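Local coordinates for helicase-like protein (Bacteroides thetaiotaomicron, PDB 2FG1) that is a macro-domain protein of unproven function, probably an ADP-ribosyl hydrolase that removes ADP-ribose from modified thymidine in DNA, at residues C28-G33 with G84-Y89; P96-D101 with G129-K134. All blocks are in the same frame, centred on the assembly; numbering follows the deposited sequence.

Contact 1: residues C28-G33 with G84-Y89; sequences CNDIGG and GQHGIY
Asp-30 has its CG between the backbone N and the carbonyl carbon (chi1 62°), and His-86 has its CG anti to the backbone N (chi1 -180°); with these turns the carboxylate and the imidazole meet just beyond the ends of two neighbouring strands. ND1 of His-86 donates to OD2 of Asp-30 over 2.7 Å in an almost straight bond on the syn lone pair. The oxygen lies in the ring plane, whereas the carboxylate as a whole stands 85° from it. The other oxygen, OD1, takes the backbone N of Gly-87 at 2.8 Å, again on the syn side but with the donor out of the carboxylate plane. Gripped at both oxygens, the carboxylate is held against rotation.

Asn-29 works mainly within its own turn. Its OD1 accepts from the backbone N atoms of Ile-31 and Gly-33, each at 3.0 Å and on a lone pair, and its ND2 returns a bond to the carbonyl O of Gly-33. Across the contact, CB of Asn-29 lies 3.6 Å from CG of Gln-85, while NE2 of Gln-85 reaches back in its amide plane to Gly-87 O at 3.1 Å. Further out, Ile-31 and Ile-88 cross at about a right angle, their CD1 atoms 3.6 Å apart in the conformer of Ile-88 described here, one of two.

The backbones join through Gly-84 N to Cys-28 O (3.0 Å), with a weak bond from Asp-30 N to Gln-85 O. Here the parallel strands 22-29 and 77-85 of the macro-domain sheet run out, and an Asx turn at Asn-29 starts the loop that follows the first of them.

Contact 2: residues P96-D101 with G129-K134; sequences PPIRYD and GLAGGK
The Tyr-100 ring meets the 129-134 loop at its hydroxyl edge, where Lys-134 N lies near the ring plane and donates to OH at 2.8 Å. CA of Gly-133 lies 3.4 Å from the same Tyr-100 OH, placed obliquely to the ring. A water also hydrogen-bonds to this hydroxyl and donates to Gly-132 O at 2.6 Å, so the phenol is tied to the loop at Lys-134 directly and at Gly-132 through the water. The ring reaches this place with CG anti to the carbonyl carbon (chi1 -66°), and it packs on Leu-137, Met-138 and Ile-141 of helix 135-147. A phenylalanine here would keep the ring but is likely to leave Lys-134 N without its acceptor and the water without one of its mates. The other flat group, the guanidinium of Arg-99, has Pro-96 C at its edge; NH1 donates in plane to Pro-96 O at 2.9 Å and also to Ile-98 O, which it meets from above the carbonyl plane. Both bonds stay within 96-101.

In this macro domain the two segments adjoin the N-terminal ends of helices 100-117 and 135-147, with Arg-99 and Lys-134 at the N-cap positions. Gly-129 to Gly-132 forms a type I turn, closed by Gly-132 N on Gly-129 O.

Ala-131 O, within that turn, takes the backbone N of Ile-98 at 3.0 Å. Aliphatic atoms crowd the same oxygen: CB of Ile-98 comes to 3.3 Å, and CB of Pro-96 and CD of Pro-97 each to 3.4 Å. CB of Ile-98 also faces CB of Ala-131 across a looser 4.4 Å. Gly-132 packs with its CA against CB of Pro-96.

Overall arrangement
From the N terminus, strand 22-29 leads into contact 1, where the chain returns after helices 38-45 and 48-59 and strand 68-74 to lay the end of strand 77-85 beside it, closing a loop of 50 residues. The chain then continues to 96-101, which opens contact 2; that contact closes 27 residues later, after helix 100-117 and strand 120-123, just ahead of helix 135-147. The two loops follow in series, neither nested nor crossed. Their centres lie 10 Å apart, and 84-89 is joined to 96-101 by probable bonds from His-86 N to Pro-97 O and from Arg-99 N to Gly-84 O. Together they tie strand ends to helix starts.

Contact 1: residues C28-G33 with G84-Y89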
loop_
_atom_site.group_PDB
_atom_site.type_symbol
_atom_site.label_atom_id
_atom_site.label_comp_id
_atom_site.label_asym_id
_atom_site.label_seq_id
_atom_site.Cartn_x
_atom_site.Cartn_y
_atom_site.Cartn_z
ATOM N N CYS A 28 0.850 4.994 -3.425
ATOM C CA CYS A 28 0.935 6.422 -3.642
ATOM C C CYS A 28 1.665 6.722 -4.937
ATOM O O CYS A 28 2.435 5.905 -5.462
ATOM C CB CYS A 28 1.696 7.067 -2.477
ATOM S SG CYS A 28 0.896 6.922 -0.895
ATOM N N ASN A 29 1.429 7.915 -5.460
ATOM C CA ASN A 29 2.171 8.366 -6.631
ATOM C C ASN A 29 3.456 9.106 -6.263
ATOM O O ASN A 29 3.694 9.462 -5.092
ATOM C CB ASN A 29 1.286 9.230 -7.527
ATOM C CG ASN A 29 0.829 10.478 -6.827
ATOM O OD1 ASN A 29 1.603 11.423 -6.662
ATOM N ND2 ASN A 29 -0.415 10.469 -6.353
ATOM N N ASP A 30 4.276 9.339 -7.282
ATOM C CA ASP A 30 5.581 9.978 -7.100
ATOM C C ASP A 30 5.591 11.485 -7.374
ATOM O O ASP A 30 6.664 12.064 -7.570
ATOM C CB ASP A 30 6.652 9.261 -7.941
ATOM C CG ASP A 30 6.374 9.314 -9.433
ATOM O OD1 ASP A 30 5.364 9.927 -9.850
ATOM O OD2 ASP A 30 7.190 8.742 -10.195
ATOM N N ILE A 31 4.417 12.115 -7.386
ATOM C CA ILE A 31 4.353 13.568 -7.585
ATOM C C ILE A 31 3.725 14.320 -6.411
ATOM O O ILE A 31 3.500 15.526 -6.500
ATOM C CB ILE A 31 3.682 13.981 -8.936
ATOM C CG1 ILE A 31 2.173 13.728 -8.944
ATOM C CG2 ILE A 31 4.373 13.314 -10.116
ATOM C CD1 ILE A 31 1.420 14.592 -9.975
ATOM N N GLY A 32 3.453 13.626 -5.311
ATOM C CA GLY A 32 2.899 14.276 -4.135
ATOM C C GLY A 32 1.392 14.468 -4.163
ATOM O O GLY A 32 0.848 15.176 -3.319
ATOM N N GLY A 33 0.698 13.830 -5.106
ATOM C CA GLY A 33 -0.764 13.956 -5.183
ATOM C C GLY A 33 -1.466 13.099 -4.155
ATOM O O GLY A 33 -1.120 11.928 -3.990
ATOM N N GLY A 84 4.404 3.654 -5.636
ATOM C CA GLY A 84 4.325 2.574 -6.620
ATOM C C GLY A 84 3.691 2.919 -7.948
ATOM O O GLY A 84 3.434 2.031 -8.760
ATOM N N GLN A 85 3.424 4.198 -8.164
ATOM C CA GLN A 85 2.914 4.618 -9.455
ATOM C C GLN A 85 3.562 5.924 -9.888
ATOM O O GLN A 85 3.885 6.787 -9.069
ATOM C CB GLN A 85 1.382 4.679 -9.477
ATOM C CG GLN A 85 0.807 5.878 -8.800
ATOM C CD GLN A 85 -0.708 5.960 -8.944
ATOM O OE1 GLN A 85 -1.439 5.217 -8.276
ATOM N NE2 GLN A 85 -1.185 6.872 -9.796
ATOM N N HIS A 86 3.775 6.028 -11.194
ATOM C CA HIS A 86 4.446 7.168 -11.788
ATOM C C HIS A 86 3.407 8.143 -12.315
ATOM O O HIS A 86 2.652 7.820 -13.234
ATOM C CB HIS A 86 5.356 6.691 -12.916
ATOM C CG HIS A 86 6.105 7.794 -13.590
ATOM N ND1 HIS A 86 6.913 8.675 -12.903
ATOM C CD2 HIS A 86 6.166 8.161 -14.892
ATOM C CE1 HIS A 86 7.448 9.532 -13.755
ATOM N NE2 HIS A 86 7.006 9.246 -14.966
ATOM N N GLY A 87 3.360 9.326 -11.712
ATOM C CA GLY A 87 2.364 10.333 -12.061
ATOM C C GLY A 87 0.971 9.896 -11.645
ATOM O O GLY A 87 0.801 8.900 -10.925
ATOM N N ILE A 88 -0.023 10.651 -12.103
ATOM C CA ILE A 88 -1.427 10.392 -11.791
ATOM C C ILE A 88 -2.152 9.844 -13.027
ATOM O O ILE A 88 -3.053 9.003 -12.913
ATOM C CB ILE A 88 -2.126 11.679 -11.253
ATOM C CG1 ILE A 88 -1.441 12.169 -9.967
ATOM C CG2 ILE A 88 -3.626 11.449 -11.028
ATOM C CD1 ILE A 88 -1.932 13.518 -9.455
ATOM N N TYR A 89 -1.730 10.306 -14.204
ATOM C CA TYR A 89 -2.356 9.933 -15.471
ATOM C C TYR A 89 -1.399 9.129 -16.342
ATOM O O TYR A 89 -0.191 9.144 -16.112
ATOM C CB TYR A 89 -2.802 11.186 -16.231
ATOM C CG TYR A 89 -3.720 12.093 -15.445
ATOM C CD1 TYR A 89 -5.047 11.737 -15.203
ATOM C CD2 TYR A 89 -3.261 13.308 -14.943
ATOM C CE1 TYR A 89 -5.895 12.574 -14.480
ATOM C CE2 TYR A 89 -4.098 14.153 -14.227
ATOM C CZ TYR A 89 -5.412 13.780 -13.998
ATOM O OH TYR A 89 -6.240 14.615 -13.284
#

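Contact 2: residues P96-D101 with G129-K134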
loop_
_atom_site.group_PDB
_atom_site.type_symbol
_atom_site.label_atom_id
_atom_site.label_comp_id
_atom_site.label_asym_id
_atom_site.label_seq_id
_atom_site.Cartn_x
_atom_site.Cartn_y
_atom_site.Cartn_z
ATOM N N PRO A 96 -0.197 3.233 -18.407
ATOM C CA PRO A 96 -0.818 3.601 -17.127
ATOM C C PRO A 96 0.221 3.875 -16.019
ATOM O O PRO A 96 1.355 3.391 -16.118
ATOM C CB PRO A 96 -1.680 2.376 -16.787
ATOM C CG PRO A 96 -1.835 1.629 -18.067
ATOM C CD PRO A 96 -0.587 1.879 -18.842
ATOM N N PRO A 97 -0.146 4.664 -14.986
ATOM C CA PRO A 97 0.794 5.013 -13.905
ATOM C C PRO A 97 1.421 3.842 -13.129
ATOM O O PRO A 97 2.552 3.973 -12.662
ATOM C CB PRO A 97 -0.057 5.857 -12.942
ATOM C CG PRO A 97 -1.148 6.405 -13.788
ATOM C CD PRO A 97 -1.451 5.334 -14.801
ATOM N N ILE A 98 0.703 2.731 -12.978
ATOM C CA ILE A 98 1.188 1.626 -12.140
ATOM C C ILE A 98 2.595 1.185 -12.568
ATOM O O ILE A 98 2.904 1.098 -13.754
ATOM C CB ILE A 98 0.191 0.418 -12.150
ATOM C CG1 ILE A 98 0.490 -0.565 -11.013
ATOM C CG2 ILE A 98 0.206 -0.324 -13.475
ATOM C CD1 ILE A 98 0.286 0.005 -9.628
ATOM N N ARG A 99 3.450 0.932 -11.586
ATOM C CA ARG A 99 4.776 0.374 -11.850
ATOM C C ARG A 99 4.938 -0.877 -11.003
ATOM O O ARG A 99 5.148 -0.798 -9.788
ATOM C CB ARG A 99 5.870 1.397 -11.540
ATOM C CG ARG A 99 5.882 2.609 -12.479
ATOM C CD ARG A 99 6.243 2.207 -13.904
ATOM N NE ARG A 99 6.353 3.354 -14.808
ATOM C CZ ARG A 99 5.335 3.895 -15.482
ATOM N NH1 ARG A 99 4.102 3.417 -15.347
ATOM N NH2 ARG A 99 5.546 4.933 -16.281
ATOM N N TYR A 100 4.790 -2.037 -11.627
ATOM C CA TYR A 100 4.785 -3.311 -10.889
ATOM C C TYR A 100 6.100 -3.573 -10.181
ATOM O O TYR A 100 6.110 -4.079 -9.064
ATOM C CB TYR A 100 4.441 -4.485 -11.805
ATOM C CG TYR A 100 3.034 -4.464 -12.355
ATOM C CD1 TYR A 100 1.948 -4.811 -11.554
ATOM C CD2 TYR A 100 2.793 -4.114 -13.680
ATOM C CE1 TYR A 100 0.648 -4.807 -12.059
ATOM C CE2 TYR A 100 1.496 -4.105 -14.199
ATOM C CZ TYR A 100 0.433 -4.444 -13.380
ATOM O OH TYR A 100 -0.842 -4.436 -13.893
ATOM N N ASP A 101 7.209 -3.231 -10.825
ATOM C CA ASP A 101 8.521 -3.396 -10.188
ATOM C C ASP A 101 8.678 -2.511 -8.950
ATOM O O ASP A 101 9.220 -2.942 -7.918
ATOM C CB ASP A 101 9.681 -3.213 -11.184
ATOM C CG ASP A 101 9.671 -1.861 -11.915
ATOM O OD1 ASP A 101 8.649 -1.136 -11.963
ATOM O OD2 ASP A 101 10.725 -1.527 -12.507
ATOM N N GLY A 129 -8.213 0.332 -10.876
ATOM C CA GLY A 129 -8.846 1.606 -11.195
ATOM C C GLY A 129 -7.925 2.467 -12.022
ATOM O O GLY A 129 -7.343 2.000 -13.002
ATOM N N LEU A 130 -7.776 3.722 -11.604
ATOM C CA LEU A 130 -7.079 4.711 -12.419
ATOM C C LEU A 130 -5.578 4.461 -12.591
ATOM O O LEU A 130 -5.008 4.835 -13.613
ATOM C CB LEU A 130 -7.370 6.136 -11.924
ATOM C CG LEU A 130 -8.745 6.697 -12.325
ATOM C CD1 LEU A 130 -8.960 8.088 -11.735
ATOM C CD2 LEU A 130 -8.930 6.727 -13.848
ATOM N N ALA A 131 -4.950 3.799 -11.618
ATOM C CA ALA A 131 -3.534 3.426 -11.752
ATOM C C ALA A 131 -3.298 2.407 -12.870
ATOM O O ALA A 131 -2.191 2.320 -13.402
ATOM C CB ALA A 131 -2.977 2.910 -10.429
ATOM N N GLY A 132 -4.336 1.655 -13.233
ATOM C CA GLY A 132 -4.275 0.732 -14.371
ATOM C C GLY A 132 -3.687 -0.635 -14.072
ATOM O O GLY A 132 -3.312 -1.366 -14.989
ATOM N N GLY A 133 -3.613 -0.991 -12.795
ATOM C CA GLY A 133 -3.112 -2.308 -12.407
ATOM C C GLY A 133 -4.051 -3.457 -12.736
ATOM O O GLY A 133 -5.285 -3.311 -12.691
ATOM N N LYS A 134 -3.466 -4.606 -13.060
ATOM C CA LYS A 134 -4.225 -5.822 -13.340
ATOM C C LYS A 134 -4.105 -6.776 -12.166
ATOM O O LYS A 134 -3.009 -7.264 -11.860
ATOM C CB LYS A 134 -3.739 -6.482 -14.636
ATOM C CG LYS A 134 -4.612 -6.183 -15.850
ATOM C CD LYS A 134 -4.981 -4.712 -15.937
ATOM C CE LYS A 134 -6.455 -4.543 -16.237
ATOM N NZ LYS A 134 -6.963 -3.241 -15.724
HETATM O O HOH W 1 -1.372 -2.847 -16.010
#